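PDB 2I44: serine-threonine phosphatase 2C from Toxoplasma gondii, which probably removes phosphate from phosphoserine and phosphothreonine in proteins as a metal-dependent phosphatase of the PP2C family, and binds calcium ions in this crystal. Local coordinates for residues N168-E173 with Q276-A281; F27-G32 with M298-Q303; Q111-M116 with T142-K147. All coordinates share one frame; numbering follows the deposited sequence.

Contact 1. Residues N168-E173 with Q276-A281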
loop_
_atom_site.group_PDB
_atom_site.type_symbol
_atom_site.label_atom_id
_atom_site.label_comp_id
_atom_site.label_asym_id
_atom_site.label_seq_id
_atom_site.Cartn_x
_atom_site.Cartn_y
_atom_site.Cartn_z
ATOM N N ASN A 168 -15.372 -23.634 -8.565
ATOM C CA ASN A 168 -15.281 -24.343 -7.293
ATOM C C ASN A 168 -15.302 -23.430 -6.077
ATOM O O ASN A 168 -14.910 -23.843 -4.988
ATOM C CB ASN A 168 -14.008 -25.188 -7.248
ATOM C CG ASN A 168 -13.944 -26.187 -8.371
ATOM O OD1 ASN A 168 -13.067 -26.118 -9.231
ATOM N ND2 ASN A 168 -14.885 -27.122 -8.379
ATOM N N GLY A 169 -15.757 -22.195 -6.255
ATOM C CA GLY A 169 -15.806 -21.277 -5.129
ATOM C C GLY A 169 -14.930 -20.045 -5.290
ATOM O O GLY A 169 -14.255 -19.866 -6.310
ATOM N N LEU A 170 -14.931 -19.200 -4.268
ATOM C CA LEU A 170 -14.160 -17.965 -4.288
ATOM C C LEU A 170 -12.670 -18.217 -4.044
ATOM O O LEU A 170 -12.292 -18.819 -3.044
ATOM C CB LEU A 170 -14.716 -17.010 -3.224
ATOM C CG LEU A 170 -14.646 -15.503 -3.480
ATOM C CD1 LEU A 170 -15.186 -15.179 -4.863
ATOM C CD2 LEU A 170 -15.466 -14.779 -2.415
ATOM N N ASN A 171 -11.834 -17.769 -4.975
ATOM C CA ASN A 171 -10.383 -17.912 -4.860
ATOM C C ASN A 171 -9.869 -16.627 -4.198
ATOM O O ASN A 171 -10.083 -15.527 -4.708
ATOM C CB ASN A 171 -9.765 -18.095 -6.248
ATOM C CG ASN A 171 -8.257 -18.265 -6.207
ATOM O OD1 ASN A 171 -7.517 -17.335 -5.871
ATOM N ND2 ASN A 171 -7.791 -19.462 -6.552
ATOM N N CYS A 172 -9.198 -16.777 -3.060
ATOM C CA CYS A 172 -8.695 -15.638 -2.299
ATOM C C CYS A 172 -7.196 -15.702 -2.077
ATOM O O CYS A 172 -6.686 -16.685 -1.542
ATOM C CB CYS A 172 -9.409 -15.586 -0.951
ATOM S SG CYS A 172 -11.194 -15.522 -1.121
ATOM N N GLU A 173 -6.496 -14.641 -2.463
ATOM C CA GLU A 173 -5.049 -14.610 -2.312
ATOM C C GLU A 173 -4.541 -13.184 -2.114
ATOM O O GLU A 173 -5.251 -12.217 -2.384
ATOM C CB GLU A 173 -4.390 -15.186 -3.568
ATOM C CG GLU A 173 -4.502 -14.261 -4.785
ATOM C CD GLU A 173 -3.643 -14.713 -5.963
ATOM O OE1 GLU A 173 -2.505 -15.170 -5.720
ATOM O OE2 GLU A 173 -4.094 -14.595 -7.130
ATOM N N GLN A 276 -10.619 -14.810 4.850
ATOM C CA GLN A 276 -11.518 -14.268 5.870
ATOM C C GLN A 276 -11.950 -12.846 5.534
ATOM O O GLN A 276 -13.116 -12.481 5.703
ATOM C CB GLN A 276 -10.847 -14.276 7.245
ATOM C CG GLN A 276 -10.639 -15.665 7.835
ATOM C CD GLN A 276 -9.949 -15.613 9.183
ATOM O OE1 GLN A 276 -8.855 -15.075 9.304
ATOM N NE2 GLN A 276 -10.587 -16.171 10.205
ATOM N N ALA A 277 -11.010 -12.037 5.060
ATOM C CA ALA A 277 -11.332 -10.659 4.717
ATOM C C ALA A 277 -12.312 -10.603 3.546
ATOM O O ALA A 277 -13.306 -9.885 3.593
ATOM C CB ALA A 277 -10.055 -9.890 4.374
ATOM N N VAL A 278 -12.037 -11.368 2.502
ATOM C CA VAL A 278 -12.911 -11.371 1.339
ATOM C C VAL A 278 -14.324 -11.814 1.719
ATOM O O VAL A 278 -15.306 -11.191 1.316
ATOM C CB VAL A 278 -12.359 -12.291 0.240
ATOM C CG1 VAL A 278 -13.379 -12.446 -0.871
ATOM C CG2 VAL A 278 -11.069 -11.708 -0.310
ATOM N N GLU A 279 -14.419 -12.882 2.502
ATOM C CA GLU A 279 -15.712 -13.396 2.941
ATOM C C GLU A 279 -16.499 -12.322 3.689
ATOM O O GLU A 279 -17.662 -12.066 3.368
ATOM C CB GLU A 279 -15.520 -14.613 3.846
ATOM C CG GLU A 279 -16.803 -15.076 4.521
ATOM C CD GLU A 279 -16.639 -16.396 5.253
ATOM O OE1 GLU A 279 -16.612 -17.449 4.582
ATOM O OE2 GLU A 279 -16.527 -16.378 6.496
ATOM N N ILE A 280 -15.863 -11.698 4.681
ATOM C CA ILE A 280 -16.501 -10.649 5.467
ATOM C C ILE A 280 -16.956 -9.504 4.565
ATOM O O ILE A 280 -18.076 -9.012 4.691
ATOM C CB ILE A 280 -15.539 -10.092 6.540
ATOM C CG1 ILE A 280 -15.217 -11.183 7.566
ATOM C CG2 ILE A 280 -16.164 -8.883 7.239
ATOM C CD1 ILE A 280 -14.212 -10.756 8.612
ATOM N N ALA A 281 -16.077 -9.086 3.657
ATOM C CA ALA A 281 -16.379 -8.004 2.730
ATOM C C ALA A 281 -17.491 -8.402 1.753
ATOM O O ALA A 281 -18.386 -7.611 1.478
ATOM C CB ALA A 281 -15.121 -7.611 1.958
#

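Contact 2. Residues F27-G32 with M298-Q303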
loop_
_atom_site.group_PDB
_atom_site.type_symbol
_atom_site.label_atom_id
_atom_site.label_comp_id
_atom_site.label_asym_id
_atom_site.label_seq_id
_atom_site.Cartn_x
_atom_site.Cartn_y
_atom_site.Cartn_z
ATOM N N PHE A 27 -12.694 2.658 5.389
ATOM C CA PHE A 27 -12.939 2.865 6.809
ATOM C C PHE A 27 -11.632 2.710 7.570
ATOM O O PHE A 27 -10.804 1.869 7.232
ATOM C CB PHE A 27 -13.956 1.856 7.342
ATOM C CG PHE A 27 -14.512 2.219 8.693
ATOM C CD1 PHE A 27 -15.546 3.146 8.805
ATOM C CD2 PHE A 27 -13.980 1.665 9.854
ATOM C CE1 PHE A 27 -16.048 3.518 10.058
ATOM C CE2 PHE A 27 -14.475 2.029 11.115
ATOM C CZ PHE A 27 -15.510 2.957 11.213
ATOM N N THR A 28 -11.451 3.526 8.600
ATOM C CA THR A 28 -10.243 3.471 9.404
ATOM C C THR A 28 -10.589 3.637 10.879
ATOM O O THR A 28 -11.643 4.164 11.223
ATOM C CB THR A 28 -9.248 4.585 8.988
ATOM O OG1 THR A 28 -8.007 4.400 9.678
ATOM C CG2 THR A 28 -9.815 5.973 9.320
ATOM N N ASP A 29 -9.697 3.184 11.749
ATOM C CA ASP A 29 -9.912 3.303 13.182
ATOM C C ASP A 29 -8.559 3.363 13.864
ATOM O O ASP A 29 -7.621 2.685 13.452
ATOM C CB ASP A 29 -10.723 2.113 13.705
ATOM C CG ASP A 29 -11.274 2.355 15.098
ATOM O OD1 ASP A 29 -10.474 2.472 16.048
ATOM O OD2 ASP A 29 -12.512 2.439 15.237
ATOM N N ILE A 30 -8.459 4.184 14.902
ATOM C CA ILE A 30 -7.207 4.345 15.627
ATOM C C ILE A 30 -6.868 3.123 16.471
ATOM O O ILE A 30 -5.705 2.885 16.795
ATOM C CB ILE A 30 -7.242 5.603 16.540
ATOM C CG1 ILE A 30 -5.829 5.914 17.038
ATOM C CG2 ILE A 30 -8.197 5.383 17.719
ATOM C CD1 ILE A 30 -5.692 7.277 17.673
ATOM N N GLY A 31 -7.883 2.342 16.811
ATOM C CA GLY A 31 -7.644 1.165 17.622
ATOM C C GLY A 31 -7.167 1.586 18.998
ATOM O O GLY A 31 -7.676 2.550 19.570
ATOM N N GLY A 32 -6.168 0.888 19.522
ATOM C CA GLY A 32 -5.666 1.219 20.841
ATOM C C GLY A 32 -4.358 1.981 20.868
ATOM O O GLY A 32 -3.739 2.107 21.922
HETATM N N MSE A 298 -15.090 -5.924 12.681
HETATM C CA MSE A 298 -14.933 -7.357 12.930
HETATM C C MSE A 298 -13.553 -7.628 13.533
HETATM O O MSE A 298 -13.413 -8.440 14.446
HETATM C CB MSE A 298 -15.060 -8.147 11.623
HETATM C CG MSE A 298 -16.447 -8.166 10.996
HETATM SE SE MSE A 298 -17.627 -9.412 11.839
HETATM C CE MSE A 298 -17.377 -10.913 10.659
ATOM N N THR A 299 -12.541 -6.946 13.003
ATOM C CA THR A 299 -11.169 -7.092 13.470
ATOM C C THR A 299 -11.032 -6.589 14.900
ATOM O O THR A 299 -10.385 -7.229 15.727
ATOM C CB THR A 299 -10.193 -6.310 12.558
ATOM O OG1 THR A 299 -10.207 -6.896 11.251
ATOM C CG2 THR A 299 -8.771 -6.344 13.116
ATOM N N LEU A 300 -11.647 -5.444 15.185
ATOM C CA LEU A 300 -11.602 -4.858 16.518
ATOM C C LEU A 300 -12.306 -5.746 17.546
ATOM O O LEU A 300 -11.837 -5.890 18.674
ATOM C CB LEU A 300 -12.232 -3.463 16.497
ATOM C CG LEU A 300 -11.405 -2.367 15.816
ATOM C CD1 LEU A 300 -12.238 -1.110 15.600
ATOM C CD2 LEU A 300 -10.196 -2.057 16.679
ATOM N N ALA A 301 -13.423 -6.344 17.153
ATOM C CA ALA A 301 -14.162 -7.221 18.050
ATOM C C ALA A 301 -13.302 -8.432 18.412
ATOM O O ALA A 301 -13.226 -8.825 19.573
ATOM C CB ALA A 301 -15.453 -7.677 17.385
ATOM N N GLU A 302 -12.650 -9.014 17.411
ATOM C CA GLU A 302 -11.794 -10.175 17.623
ATOM C C GLU A 302 -10.638 -9.833 18.550
ATOM O O GLU A 302 -10.269 -10.627 19.422
ATOM C CB GLU A 302 -11.245 -10.676 16.288
ATOM C CG GLU A 302 -10.319 -11.883 16.397
ATOM C CD GLU A 302 -10.969 -13.061 17.108
ATOM O OE1 GLU A 302 -12.200 -13.235 16.971
ATOM O OE2 GLU A 302 -10.253 -13.817 17.794
ATOM N N GLN A 303 -10.062 -8.651 18.362
ATOM C CA GLN A 303 -8.952 -8.225 19.193
ATOM C C GLN A 303 -9.391 -8.092 20.653
ATOM O O GLN A 303 -8.652 -8.488 21.559
ATOM C CB GLN A 303 -8.382 -6.904 18.672
ATOM C CG GLN A 303 -7.578 -7.026 17.363
ATOM C CD GLN A 303 -6.214 -7.691 17.537
ATOM O OE1 GLN A 303 -5.201 -7.181 17.051
ATOM N NE2 GLN A 303 -6.184 -8.834 18.210
#

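Contact 3. Residues Q111-M116 with T142-K147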
loop_
_atom_site.group_PDB
_atom_site.type_symbol
_atom_site.label_atom_id
_atom_site.label_comp_id
_atom_site.label_asym_id
_atom_site.label_seq_id
_atom_site.Cartn_x
_atom_site.Cartn_y
_atom_site.Cartn_z
ATOM N N GLN A 111 6.094 0.404 -15.485
ATOM C CA GLN A 111 7.093 1.463 -15.463
ATOM C C GLN A 111 6.604 2.742 -14.783
ATOM O O GLN A 111 7.356 3.393 -14.056
ATOM C CB GLN A 111 7.541 1.782 -16.894
ATOM C CG GLN A 111 8.623 2.838 -16.984
ATOM C CD GLN A 111 9.910 2.401 -16.314
ATOM O OE1 GLN A 111 10.476 1.357 -16.652
ATOM N NE2 GLN A 111 10.382 3.196 -15.360
ATOM N N ALA A 112 5.350 3.110 -15.019
ATOM C CA ALA A 112 4.804 4.322 -14.413
ATOM C C ALA A 112 4.714 4.190 -12.891
ATOM O O ALA A 112 5.009 5.133 -12.157
ATOM C CB ALA A 112 3.420 4.627 -14.994
ATOM N N VAL A 113 4.287 3.025 -12.420
ATOM C CA VAL A 113 4.165 2.799 -10.984
ATOM C C VAL A 113 5.561 2.835 -10.377
ATOM O O VAL A 113 5.767 3.382 -9.299
ATOM C CB VAL A 113 3.480 1.444 -10.692
ATOM C CG1 VAL A 113 3.532 1.122 -9.201
ATOM C CG2 VAL A 113 2.031 1.502 -11.154
ATOM N N ASP A 114 6.524 2.270 -11.092
ATOM C CA ASP A 114 7.892 2.262 -10.610
ATOM C C ASP A 114 8.388 3.699 -10.464
ATOM O O ASP A 114 9.000 4.056 -9.451
ATOM C CB ASP A 114 8.800 1.498 -11.575
ATOM C CG ASP A 114 10.110 1.097 -10.929
ATOM O OD1 ASP A 114 10.086 0.182 -10.083
ATOM O OD2 ASP A 114 11.156 1.702 -11.248
ATOM N N ASP A 115 8.125 4.518 -11.480
ATOM C CA ASP A 115 8.534 5.922 -11.468
ATOM C C ASP A 115 7.864 6.661 -10.320
ATOM O O ASP A 115 8.486 7.483 -9.650
ATOM C CB ASP A 115 8.155 6.602 -12.782
ATOM C CG ASP A 115 9.078 6.227 -13.918
ATOM O OD1 ASP A 115 10.010 5.432 -13.684
ATOM O OD2 ASP A 115 8.871 6.727 -15.049
HETATM N N MSE A 116 6.586 6.368 -10.108
HETATM C CA MSE A 116 5.828 7.002 -9.036
HETATM C C MSE A 116 6.476 6.773 -7.672
HETATM O O MSE A 116 6.707 7.715 -6.909
HETATM C CB MSE A 116 4.399 6.455 -9.010
HETATM C CG MSE A 116 3.568 6.954 -7.834
HETATM SE SE MSE A 116 1.810 6.099 -7.707
HETATM C CE MSE A 116 2.320 4.531 -6.714
ATOM N N THR A 142 -0.427 0.044 -3.333
ATOM C CA THR A 142 -1.164 0.869 -4.274
ATOM C C THR A 142 -1.697 0.022 -5.414
ATOM O O THR A 142 -1.182 -1.054 -5.693
ATOM C CB THR A 142 -0.278 1.989 -4.864
ATOM O OG1 THR A 142 0.854 1.409 -5.527
ATOM C CG2 THR A 142 0.185 2.944 -3.770
ATOM N N ALA A 143 -2.745 0.512 -6.059
ATOM C CA ALA A 143 -3.350 -0.184 -7.183
ATOM C C ALA A 143 -3.784 0.848 -8.209
ATOM O O ALA A 143 -4.477 1.809 -7.880
ATOM C CB ALA A 143 -4.559 -1.000 -6.718
ATOM N N VAL A 144 -3.362 0.653 -9.450
ATOM C CA VAL A 144 -3.734 1.566 -10.513
ATOM C C VAL A 144 -4.636 0.814 -11.493
ATOM O O VAL A 144 -4.198 -0.121 -12.162
ATOM C CB VAL A 144 -2.480 2.108 -11.238
ATOM C CG1 VAL A 144 -2.883 2.982 -12.433
ATOM C CG2 VAL A 144 -1.637 2.919 -10.259
ATOM N N LEU A 145 -5.908 1.203 -11.531
ATOM C CA LEU A 145 -6.875 0.595 -12.433
ATOM C C LEU A 145 -6.870 1.400 -13.728
ATOM O O LEU A 145 -7.017 2.621 -13.699
ATOM C CB LEU A 145 -8.278 0.628 -11.821
ATOM C CG LEU A 145 -9.415 0.213 -12.762
ATOM C CD1 LEU A 145 -9.308 -1.271 -13.075
ATOM C CD2 LEU A 145 -10.762 0.521 -12.119
ATOM N N ALA A 146 -6.694 0.721 -14.857
ATOM C CA ALA A 146 -6.678 1.387 -16.156
ATOM C C ALA A 146 -7.047 0.406 -17.262
ATOM O O ALA A 146 -6.339 -0.579 -17.498
ATOM C CB ALA A 146 -5.300 1.981 -16.427
ATOM N N LYS A 147 -8.165 0.685 -17.927
ATOM C CA LYS A 147 -8.673 -0.128 -19.027
ATOM C C LYS A 147 -8.558 -1.635 -18.793
ATOM O O LYS A 147 -7.897 -2.344 -19.552
ATOM C CB LYS A 147 -7.952 0.242 -20.329
ATOM C CG LYS A 147 -8.648 -0.260 -21.592
ATOM C CD LYS A 147 -7.816 -0.001 -22.841
ATOM C CE LYS A 147 -8.528 -0.507 -24.093
ATOM N NZ LYS A 147 -7.687 -0.392 -25.324
#

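Contact 1. Residues N168-E173 with Q276-A281
V278 of the helix meets L170 and C172 of the strand, and these three side chains carry the contact. The closest pair is methyl against methyl: L170 CD2 and V278 CG1 reach toward each other tip to tip and stand 3.5 Å apart, tighter than carbons usually pack. C172, two residues on along the strand, meets the same valine. Its SG faces the branch point, 3.7 Å from V278 CB, and lies 3.8 Å from V278 CG1 and 3.9 Å from V278 CG2, so the sulfur rests in the fork of the isopropyl group. No hydrogen bond crosses; the join is purely apolar.

The torsions explain this fit. V278 turns CG1 anti to its backbone N (chi1 171°), and CG1 is the branch shared by both strand residues, while CG2 meets the sulfur alone. A branched residue suits the spot because it presents two methyls close to the helix; the small, polarisable cysteine fits where the backbones are nearest, with the CA atoms of C172 and V278 7.0 Å apart. L170, whose CA stands farther from the helix, uses its longer chain to reach the same valine. N171 points away from the helix, as expected of the residue between two inward ones. G169, at positive phi, begins the strand where a side chain would strike the preceding carbonyl.

Strand 169-174 is an outermost strand of its sheet, paired with 159-166 through N171 to V164 and E173 to M162. Helix 274-286 lies on that sheet: V278 also touches V260 of strand 258-264, and A277 leans on L295 of helix 291-305.

Contact 2. Residues F27-G32 with M298-Q303
D29 and G31 touch a single residue of the helix, L300, in a surface contact. Strand 22-29 arrives with F27, whose CB points toward the segment 298-303 but whose ring packs on A292, Q293 and V296 earlier in the same helix. T28 belongs to the other face of the strand, its hydroxyl hydrogen-bonded to the carbonyl of I313 and to the hydroxyl of T314.

D29 holds CG anti to the backbone N (chi1 -165°), which carries the carboxylate toward the helix, where it crosses L300 obliquely. L300 CD1 sits over the flat face of the carboxylate, 3.6 Å from D29 CG and D29 OD2. This is van der Waals contact, with no bond to the carboxylate. D29 OD1 accepts from G31 N with the lone pair turned away from OD2, at 2.7 Å and 164°. That bond closes an Asx turn, which suits aspartate at the end of a strand and helps fix the rotation of the carboxylate. I30 points away at the bend. G31 then adopts a positive phi (66°), which favours glycine, and G31 CA lies 4.2 Å from L300 CD2.

Thus L300 divides its two methyls between D29 and G31, a task that suits leucine's forked end. Strand 22-29 runs beside strand 313-320, and helix 291-305 packs against both, through F27 and D29 on V296 and T299 and L300 on I313.

Contact 3. Residues Q111-M116 with T142-K147
M116 and V113 project from helix 98-130 onto T142 and V144 of strand 137-146, a helix-on-sheet layer of the PP2C fold, in which two antiparallel sheets are flanked by helices. All four residues are buried.

Packing is closest at the M116 end. The selenomethionine, which stands in place of the methionine of the sequence, and T142 reach toward each other tip to tip, and M116 CE comes 3.6 Å from T142 OG1 and 4.0 Å from T142 CG2. A long unbranched chain can get there: CG is anti to the backbone N (chi1 174°), chi2 is also extended, and only the bend at chi3 (85°) turns the methyl onto the threonine. T142 OG1 takes the place between its own N and carbonyl carbon (chi1 59°). The buried hydroxyl is not left to the methyl, since it is hydrogen-bonded to Y117 OH and weakly to G153 O. Threonine therefore suits the place with a methyl for the packing and a hydroxyl that has its own polar partners. M116 is also lined by F55, V75 and L79.

One turn back along the helix the touch is looser. V113 and V144 slide past each other in opposite directions, and their CA atoms are 8.0 Å apart. F55 and L79 also pack against V144, a compact branched residue well suited to an inner strand. A143, between the two touching residues, points away from the helix.

Q111, exposed, and D114 and D115, partly exposed, lie on the more open side. D114 makes a salt bridge to K118, and Q111 NE2 donates to D115 OD1 over 2.8 Å in a bent bond that comes from above the carboxylate plane, with D115 OD2 bonded to S82 OG. Back in the core, the valine pair meets through one methyl each, V113 CG2 to V144 CG2 at 4.0 Å.

Overall arrangement
Contacts 1 and 2 belong to one half of the sandwich, contact 3 to the other half. In contacts 1 and 2, consecutive helices 274-286 and 291-305 lie on the same six-stranded sheet; the centres of the two contacts are about 20 Å apart, and the segments meet where I280 CD1 packs on M298 CE at 3.8 Å. Contact 3 joins a different helix to the second sheet, its centre about 25 Å from that of contact 1 and about 30 Å from that of contact 2. Two contacts lie nearer the calcium-binding residues: G31 in contact 2 is about 7 Å from the side chain of D311 and about 10 Å from a bound calcium ion, and the side chains of T142 and D60 are about 12 Å apart. Contact 1 lies away from the metal site.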